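Local coordinates for protein nigritoxine (PDB 5M41) that acts as a bacterial toxin against crustaceans and insects and has a new fold, at residues 28-40 and 254-266. Numbering follows the deposited sequence.
Sequences RYRNLTKEAQQNL and LAKYFDLLVASTN
Leu32, Leu40, Phe258 and Leu261 form the apolar centre of this contact. Leu32 splits its two methyls: CD1 lies at the edge of the Phe258 ring, and CD2 meets Val262 CG2 at 3.6 Å. Leu40 crosses Leu261 at about a right angle, CD1 to CD1 at 3.8 Å. Leu207 of helix 206-215 touches both Leu40 and Phe258.

Arg28 CB sits over the centre of the Phe258 ring in a CH-pi contact, 3.5 Å from the centroid. The Arg28 chain bends at chi2 (-51°) and chi3 (-49°). This folds the guanidinium back over Phe258 CB, and Phe258 CB lies 3.3 Å above the centre of the guanidinium plane. At the guanidinium edge, Arg28 NH2 makes a salt bridge to Asp259 OD1 at 2.8 Å. NH1 adds a weak bond to the same oxygen. Asp259 OD2 pairs with Arg357, so the carboxylate joins two arginines.

At the other end, Thr265 CG2 packs 3.6 Å from Glu35 CD. Thr33 is the N-cap of helix 34-54; its OG1 accepts from Ala36 N at 3.1 Å. A water links Thr33 N to Thr265 OG1.

Arg28 is a knob in a hole made by Ala255, Phe258, Asp259 and Val262. Helices 22-30 and 34-54, joined by a short turn, pack together on helix 253-264 within the helical region that also holds the magnesium site.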
ATOM      1  N   ARG A  28     -22.875 -12.612   0.158  1.00 33.86           N
ATOM      2  CA  ARG A  28     -22.460 -12.870   1.532  1.00 34.94           C
ATOM      3  C   ARG A  28     -23.359 -13.926   2.180  1.00 34.59           C
ATOM      4  O   ARG A  28     -22.861 -14.831   2.876  1.00 36.42           O
ATOM      5  CB  ARG A  28     -22.451 -11.619   2.428  1.00 33.75           C
ATOM      6  CG  ARG A  28     -21.411 -10.549   2.122  1.00 36.42           C
ATOM      7  CD  ARG A  28     -19.968 -11.031   1.981  1.00 33.40           C
ATOM      8  NE  ARG A  28     -19.401 -11.908   3.023  1.00 32.45           N
ATOM      9  CZ  ARG A  28     -18.558 -11.525   3.988  1.00 32.24           C
ATOM     10  NH1 ARG A  28     -18.265 -10.235   4.162  1.00 30.47           N
ATOM     11  NH2 ARG A  28     -18.043 -12.427   4.837  1.00 29.69           N
ATOM     12  N   TYR A  29     -24.661 -13.816   1.976  1.00 32.92           N
ATOM     13  CA  TYR A  29     -25.600 -14.715   2.671  1.00 32.83           C
ATOM     14  C   TYR A  29     -25.553 -16.129   2.082  1.00 33.70           C
ATOM     15  O   TYR A  29     -25.488 -17.130   2.808  1.00 32.07           O
ATOM     16  CB  TYR A  29     -27.032 -14.164   2.639  1.00 33.42           C
ATOM     17  CG  TYR A  29     -27.985 -15.134   3.289  1.00 33.29           C
ATOM     18  CD1 TYR A  29     -28.112 -15.184   4.670  1.00 32.79           C
ATOM     19  CD2 TYR A  29     -28.704 -16.050   2.513  1.00 32.85           C
ATOM     20  CE1 TYR A  29     -28.959 -16.100   5.282  1.00 33.10           C
ATOM     21  CE2 TYR A  29     -29.541 -16.967   3.108  1.00 32.68           C
ATOM     22  CZ  TYR A  29     -29.659 -16.987   4.494  1.00 32.49           C
ATOM     23  OH  TYR A  29     -30.457 -17.921   5.077  1.00 31.21           O
ATOM     24  N   ARG A  30     -25.563 -16.192   0.753  1.00 34.19           N
ATOM     25  CA  ARG A  30     -25.574 -17.458   0.032  1.00 36.63           C
ATOM     26  C   ARG A  30     -24.299 -18.254   0.287  1.00 36.66           C
ATOM     27  O   ARG A  30     -24.320 -19.476   0.326  1.00 37.81           O
ATOM     28  CB  ARG A  30     -25.788 -17.220  -1.487  1.00 37.44           C
ATOM     29  CG  ARG A  30     -27.272 -17.137  -1.861  1.00 39.69           C
ATOM     30  CD  ARG A  30     -27.518 -17.305  -3.376  1.00 42.54           C
ATOM     31  NE  ARG A  30     -26.741 -16.298  -4.106  1.00 43.59           N
ATOM     32  CZ  ARG A  30     -27.239 -15.252  -4.751  1.00 43.29           C
ATOM     33  NH1 ARG A  30     -28.541 -15.081  -4.867  1.00 41.61           N
ATOM     34  NH2 ARG A  30     -26.401 -14.393  -5.335  1.00 45.68           N
ATOM     35  N   ASN A  31     -23.184 -17.572   0.488  1.00 35.98           N
ATOM     36  CA  ASN A  31     -21.942 -18.293   0.717  1.00 36.73           C
ATOM     37  C   ASN A  31     -21.697 -18.767   2.158  1.00 36.72           C
ATOM     38  O   ASN A  31     -20.713 -19.443   2.424  1.00 36.89           O
ATOM     39  CB  ASN A  31     -20.775 -17.497   0.164  1.00 41.09           C
ATOM     40  CG  ASN A  31     -20.763 -17.512  -1.366  1.00 43.71           C
ATOM     41  OD1 ASN A  31     -20.712 -16.485  -2.010  1.00 45.73           O
ATOM     42  ND2 ASN A  31     -20.847 -18.685  -1.929  1.00 45.30           N
ATOM     43  N   LEU A  32     -22.602 -18.426   3.072  1.00 34.41           N
ATOM     44  CA  LEU A  32     -22.552 -18.990   4.421  1.00 33.99           C
ATOM     45  C   LEU A  32     -22.919 -20.466   4.334  1.00 35.32           C
ATOM     46  O   LEU A  32     -23.735 -20.855   3.494  1.00 33.24           O
ATOM     47  CB  LEU A  32     -23.561 -18.287   5.337  1.00 32.11           C
ATOM     48  CG  LEU A  32     -23.300 -16.817   5.639  1.00 32.87           C
ATOM     49  CD1 LEU A  32     -24.406 -16.280   6.560  1.00 30.73           C
ATOM     50  CD2 LEU A  32     -21.922 -16.683   6.313  1.00 32.23           C
ATOM     51  N   THR A  33     -22.335 -21.292   5.201  1.00 35.28           N
ATOM     52  CA  THR A  33     -22.812 -22.685   5.316  1.00 36.67           C
ATOM     53  C   THR A  33     -24.254 -22.645   5.858  1.00 36.02           C
ATOM     54  O   THR A  33     -24.662 -21.649   6.462  1.00 33.46           O
ATOM     55  CB  THR A  33     -21.960 -23.500   6.314  1.00 36.52           C
ATOM     56  OG1 THR A  33     -22.083 -22.900   7.599  1.00 37.28           O
ATOM     57  CG2 THR A  33     -20.428 -23.535   5.889  1.00 38.84           C
ATOM     58  N   LYS A  34     -25.012 -23.718   5.645  1.00 37.29           N
ATOM     59  CA  LYS A  34     -26.356 -23.855   6.239  1.00 38.63           C
ATOM     60  C   LYS A  34     -26.356 -23.605   7.752  1.00 36.38           C
ATOM     61  O   LYS A  34     -27.217 -22.877   8.278  1.00 33.43           O
ATOM     62  CB  LYS A  34     -26.932 -25.238   5.940  1.00 44.92           C
ATOM     63  CG  LYS A  34     -27.704 -25.330   4.626  1.00 53.90           C
ATOM     64  CD  LYS A  34     -29.204 -25.084   4.845  1.00 61.32           C
ATOM     65  CE  LYS A  34     -29.980 -26.369   5.125  1.00 63.64           C
ATOM     66  NZ  LYS A  34     -31.211 -26.080   5.909  1.00 61.44           N
ATOM     67  N   GLU A  35     -25.364 -24.167   8.436  1.00 35.66           N
ATOM     68  CA  GLU A  35     -25.201 -23.968   9.884  1.00 37.23           C
ATOM     69  C   GLU A  35     -25.082 -22.479  10.273  1.00 34.38           C
ATOM     70  O   GLU A  35     -25.740 -22.018  11.220  1.00 32.82           O
ATOM     71  CB  GLU A  35     -23.973 -24.761  10.381  1.00 40.72           C
ATOM     72  CG  GLU A  35     -23.754 -24.680  11.891  1.00 46.25           C
ATOM     73  CD  GLU A  35     -22.405 -25.261  12.389  1.00 52.85           C
ATOM     74  OE1 GLU A  35     -21.611 -25.862  11.609  1.00 53.29           O
ATOM     75  OE2 GLU A  35     -22.126 -25.090  13.595  1.00 55.43           O
ATOM     76  N   ALA A  36     -24.220 -21.751   9.561  1.00 33.50           N
ATOM     77  CA  ALA A  36     -24.033 -20.299   9.757  1.00 33.14           C
ATOM     78  C   ALA A  36     -25.310 -19.494   9.444  1.00 32.21           C
ATOM     79  O   ALA A  36     -25.603 -18.522  10.130  1.00 31.01           O
ATOM     80  CB  ALA A  36     -22.875 -19.788   8.913  1.00 33.45           C
ATOM     81  N   GLN A  37     -26.042 -19.876   8.396  1.00 32.30           N
ATOM     82  CA  GLN A  37     -27.352 -19.240   8.103  1.00 32.24           C
ATOM     83  C   GLN A  37     -28.385 -19.463   9.229  1.00 32.54           C
ATOM     84  O   GLN A  37     -29.102 -18.537   9.582  1.00 31.93           O
ATOM     85  CB  GLN A  37     -27.944 -19.704   6.748  1.00 31.11           C
ATOM     86  CG  GLN A  37     -27.038 -19.428   5.530  1.00 30.03           C
ATOM     87  CD  GLN A  37     -27.493 -20.164   4.272  1.00 31.42           C
ATOM     88  OE1 GLN A  37     -28.138 -21.205   4.354  1.00 32.09           O
ATOM     89  NE2 GLN A  37     -27.147 -19.629   3.101  1.00 29.69           N
ATOM     90  N   GLN A  38     -28.478 -20.688   9.758  1.00 32.35           N
ATOM     91  CA  GLN A  38     -29.326 -20.983  10.916  1.00 34.45           C
ATOM     92  C   GLN A  38     -28.920 -20.139  12.126  1.00 35.31           C
ATOM     93  O   GLN A  38     -29.783 -19.576  12.845  1.00 34.38           O
ATOM     94  CB  GLN A  38     -29.264 -22.487  11.269  1.00 35.53           C
ATOM     95  CG  GLN A  38     -29.841 -23.353  10.149  1.00 37.75           C
ATOM     96  CD  GLN A  38     -29.660 -24.842  10.360  1.00 40.81           C
ATOM     97  OE1 GLN A  38     -29.163 -25.279  11.388  1.00 42.58           O
ATOM     98  NE2 GLN A  38     -30.052 -25.625   9.372  1.00 40.18           N
ATOM     99  N   ASN A  39     -27.613 -20.064  12.356  1.00 34.36           N
ATOM    100  CA  ASN A  39     -27.079 -19.266  13.454  1.00 35.05           C
ATOM    101  C   ASN A  39     -27.470 -17.795  13.272  1.00 33.51           C
ATOM    102  O   ASN A  39     -27.831 -17.116  14.228  1.00 34.07           O
ATOM    103  CB  ASN A  39     -25.553 -19.341  13.482  1.00 35.76           C
ATOM    104  CG  ASN A  39     -25.019 -20.649  14.050  1.00 39.62           C
ATOM    105  OD1 ASN A  39     -23.819 -20.898  13.986  1.00 45.64           O
ATOM    106  ND2 ASN A  39     -25.879 -21.485  14.553  1.00 38.49           N
ATOM    107  N   LEU A  40     -27.340 -17.294  12.046  1.00 32.04           N
ATOM    108  CA  LEU A  40     -27.775 -15.922  11.749  1.00 31.95           C
ATOM    109  C   LEU A  40     -29.250 -15.732  12.163  1.00 31.70           C
ATOM    110  O   LEU A  40     -29.606 -14.745  12.853  1.00 30.74           O
ATOM    111  CB  LEU A  40     -27.585 -15.638  10.253  1.00 30.93           C
ATOM    112  CG  LEU A  40     -27.806 -14.273   9.619  1.00 31.89           C
ATOM    113  CD1 LEU A  40     -27.177 -14.252   8.208  1.00 30.95           C
ATOM    114  CD2 LEU A  40     -29.301 -13.987   9.482  1.00 32.72           C
ATOM    115  N   LEU A 254     -21.399  -4.603   8.850  1.00 36.79           N
ATOM    116  CA  LEU A 254     -22.092  -5.790   8.406  1.00 35.99           C
ATOM    117  C   LEU A 254     -21.129  -6.794   7.740  1.00 36.43           C
ATOM    118  O   LEU A 254     -21.238  -8.001   7.963  1.00 36.80           O
ATOM    119  CB  LEU A 254     -23.235  -5.388   7.475  1.00 36.66           C
ATOM    120  CG  LEU A 254     -24.106  -6.474   6.856  1.00 38.12           C
ATOM    121  CD1 LEU A 254     -24.776  -7.285   7.976  1.00 37.70           C
ATOM    122  CD2 LEU A 254     -25.144  -5.854   5.931  1.00 37.03           C
ATOM    123  N   ALA A 255     -20.179  -6.321   6.925  1.00 35.89           N
ATOM    124  CA  ALA A 255     -19.146  -7.252   6.433  1.00 34.42           C
ATOM    125  C   ALA A 255     -18.374  -7.917   7.603  1.00 34.05           C
ATOM    126  O   ALA A 255     -18.037  -9.125   7.563  1.00 33.84           O
ATOM    127  CB  ALA A 255     -18.177  -6.542   5.501  1.00 33.58           C
ATOM    128  N   LYS A 256     -18.091  -7.146   8.641  1.00 33.75           N
ATOM    129  CA  LYS A 256     -17.459  -7.746   9.842  1.00 34.98           C
ATOM    130  C   LYS A 256     -18.358  -8.852  10.431  1.00 33.69           C
ATOM    131  O   LYS A 256     -17.883  -9.921  10.796  1.00 32.33           O
ATOM    132  CB  LYS A 256     -17.120  -6.685  10.897  1.00 35.95           C
ATOM    133  CG  LYS A 256     -16.388  -7.249  12.125  1.00 39.29           C
ATOM    134  CD  LYS A 256     -16.037  -6.185  13.181  1.00 41.83           C
ATOM    135  CE  LYS A 256     -17.299  -5.619  13.819  1.00 45.73           C
ATOM    136  NZ  LYS A 256     -17.081  -4.309  14.494  1.00 48.59           N
ATOM    137  N   TYR A 257     -19.663  -8.618  10.476  1.00 34.24           N
ATOM    138  CA  TYR A 257     -20.572  -9.632  11.019  1.00 33.59           C
ATOM    139  C   TYR A 257     -20.606 -10.894  10.127  1.00 33.98           C
ATOM    140  O   TYR A 257     -20.497 -12.020  10.620  1.00 32.97           O
ATOM    141  CB  TYR A 257     -21.995  -9.071  11.228  1.00 33.43           C
ATOM    142  CG  TYR A 257     -22.922 -10.101  11.857  1.00 34.19           C
ATOM    143  CD1 TYR A 257     -22.512 -10.817  12.995  1.00 33.47           C
ATOM    144  CD2 TYR A 257     -24.201 -10.373  11.319  1.00 33.26           C
ATOM    145  CE1 TYR A 257     -23.347 -11.767  13.581  1.00 34.21           C
ATOM    146  CE2 TYR A 257     -25.032 -11.329  11.903  1.00 32.46           C
ATOM    147  CZ  TYR A 257     -24.595 -12.015  13.033  1.00 33.66           C
ATOM    148  OH  TYR A 257     -25.384 -12.971  13.628  1.00 33.51           O
ATOM    149  N   PHE A 258     -20.724 -10.700   8.812  1.00 32.44           N
ATOM    150  CA  PHE A 258     -20.654 -11.836   7.927  1.00 32.56           C
ATOM    151  C   PHE A 258     -19.344 -12.602   8.080  1.00 32.97           C
ATOM    152  O   PHE A 258     -19.361 -13.824   8.100  1.00 32.29           O
ATOM    153  CB  PHE A 258     -20.832 -11.399   6.481  1.00 31.45           C
ATOM    154  CG  PHE A 258     -22.270 -11.290   6.061  1.00 31.40           C
ATOM    155  CD1 PHE A 258     -23.092 -12.427   6.019  1.00 30.83           C
ATOM    156  CD2 PHE A 258     -22.806 -10.055   5.704  1.00 31.29           C
ATOM    157  CE1 PHE A 258     -24.427 -12.323   5.612  1.00 30.83           C
ATOM    158  CE2 PHE A 258     -24.129  -9.945   5.277  1.00 33.04           C
ATOM    159  CZ  PHE A 258     -24.942 -11.083   5.227  1.00 32.50           C
ATOM    160  N   ASP A 259     -18.224 -11.887   8.205  1.00 32.27           N
ATOM    161  CA  ASP A 259     -16.918 -12.535   8.386  1.00 33.45           C
ATOM    162  C   ASP A 259     -16.928 -13.391   9.671  1.00 34.05           C
ATOM    163  O   ASP A 259     -16.356 -14.480   9.722  1.00 34.44           O
ATOM    164  CB  ASP A 259     -15.804 -11.489   8.527  1.00 33.25           C
ATOM    165  CG  ASP A 259     -15.472 -10.762   7.223  1.00 35.30           C
ATOM    166  OD1 ASP A 259     -15.957 -11.162   6.135  1.00 34.99           O
ATOM    167  OD2 ASP A 259     -14.726  -9.741   7.313  1.00 36.15           O
ATOM    168  N   LEU A 260     -17.528 -12.851  10.728  1.00 33.58           N
ATOM    169  CA  LEU A 260     -17.626 -13.572  11.996  1.00 34.01           C
ATOM    170  C   LEU A 260     -18.438 -14.865  11.852  1.00 33.62           C
ATOM    171  O   LEU A 260     -18.065 -15.911  12.404  1.00 33.70           O
ATOM    172  CB  LEU A 260     -18.231 -12.666  13.084  1.00 35.02           C
ATOM    173  CG  LEU A 260     -18.376 -13.391  14.448  1.00 39.56           C
ATOM    174  CD1 LEU A 260     -18.093 -12.471  15.608  1.00 41.47           C
ATOM    175  CD2 LEU A 260     -19.763 -14.021  14.601  1.00 39.02           C
ATOM    176  N   LEU A 261     -19.564 -14.781  11.141  1.00 32.27           N
ATOM    177  CA  LEU A 261     -20.414 -15.965  10.919  1.00 33.05           C
ATOM    178  C   LEU A 261     -19.672 -17.052  10.138  1.00 34.24           C
ATOM    179  O   LEU A 261     -19.846 -18.235  10.405  1.00 33.01           O
ATOM    180  CB  LEU A 261     -21.708 -15.605  10.191  1.00 31.16           C
ATOM    181  CG  LEU A 261     -22.733 -14.761  10.969  1.00 33.44           C
ATOM    182  CD1 LEU A 261     -23.859 -14.320  10.045  1.00 31.08           C
ATOM    183  CD2 LEU A 261     -23.311 -15.575  12.125  1.00 34.66           C
ATOM    184  N   VAL A 262     -18.854 -16.640   9.168  1.00 34.61           N
ATOM    185  CA  VAL A 262     -18.002 -17.608   8.463  1.00 36.00           C
ATOM    186  C   VAL A 262     -16.980 -18.208   9.447  1.00 37.12           C
ATOM    187  O   VAL A 262     -16.796 -19.423   9.480  1.00 36.64           O
ATOM    188  CB  VAL A 262     -17.317 -16.983   7.228  1.00 35.10           C
ATOM    189  CG1 VAL A 262     -16.319 -17.963   6.592  1.00 36.57           C
ATOM    190  CG2 VAL A 262     -18.362 -16.563   6.179  1.00 33.72           C
ATOM    191  N   ALA A 263     -16.313 -17.364  10.239  1.00 37.54           N
ATOM    192  CA  ALA A 263     -15.343 -17.892  11.224  1.00 40.34           C
ATOM    193  C   ALA A 263     -16.004 -18.805  12.233  1.00 42.10           C
ATOM    194  O   ALA A 263     -15.361 -19.723  12.717  1.00 44.86           O
ATOM    195  CB  ALA A 263     -14.576 -16.777  11.943  1.00 39.39           C
ATOM    196  N   SER A 264     -17.281 -18.577  12.542  1.00 41.18           N
ATOM    197  CA  SER A 264     -17.947 -19.410  13.542  1.00 44.50           C
ATOM    198  C   SER A 264     -18.090 -20.849  13.070  1.00 45.79           C
ATOM    199  O   SER A 264     -18.087 -21.761  13.886  1.00 50.77           O
ATOM    200  CB  SER A 264     -19.328 -18.862  13.938  1.00 41.86           C
ATOM    201  OG  SER A 264     -20.266 -19.138  12.903  1.00 44.21           O
ATOM    202  N   THR A 265     -18.201 -21.059  11.766  1.00 45.45           N
ATOM    203  CA  THR A 265     -18.392 -22.409  11.238  1.00 48.96           C
ATOM    204  C   THR A 265     -17.141 -22.953  10.524  1.00 54.13           C
ATOM    205  O   THR A 265     -17.206 -23.984   9.873  1.00 56.20           O
ATOM    206  CB  THR A 265     -19.654 -22.505  10.341  1.00 49.56           C
ATOM    207  OG1 THR A 265     -19.550 -21.567   9.268  1.00 52.79           O
ATOM    208  CG2 THR A 265     -20.933 -22.185  11.142  1.00 45.66           C
ATOM    209  N   ASN A 266     -16.022 -22.240  10.654  1.00 63.42           N
ATOM    210  CA  ASN A 266     -14.662 -22.698  10.276  1.00 77.88           C
ATOM    211  C   ASN A 266     -13.809 -21.691   9.505  1.00 81.68           C
ATOM    212  O   ASN A 266     -14.198 -21.258   8.426  1.00 82.43           O
ATOM    213  CB  ASN A 266     -14.671 -24.034   9.520  1.00 86.40           C
ATOM    214  CG  ASN A 266     -14.226 -25.197  10.383  1.00 88.17           C
ATOM    215  OD1 ASN A 266     -13.342 -25.058  11.224  1.00 90.58           O
ATOM    216  ND2 ASN A 266     -14.831 -26.360  10.163  1.00 94.46           N
TER
HETATM  217  O   HOH W   1     -20.300 -20.059   6.684  1.00 30.12           O
HETATM  218  O   HOH W   2     -21.072 -22.604  14.846  1.00 52.81           O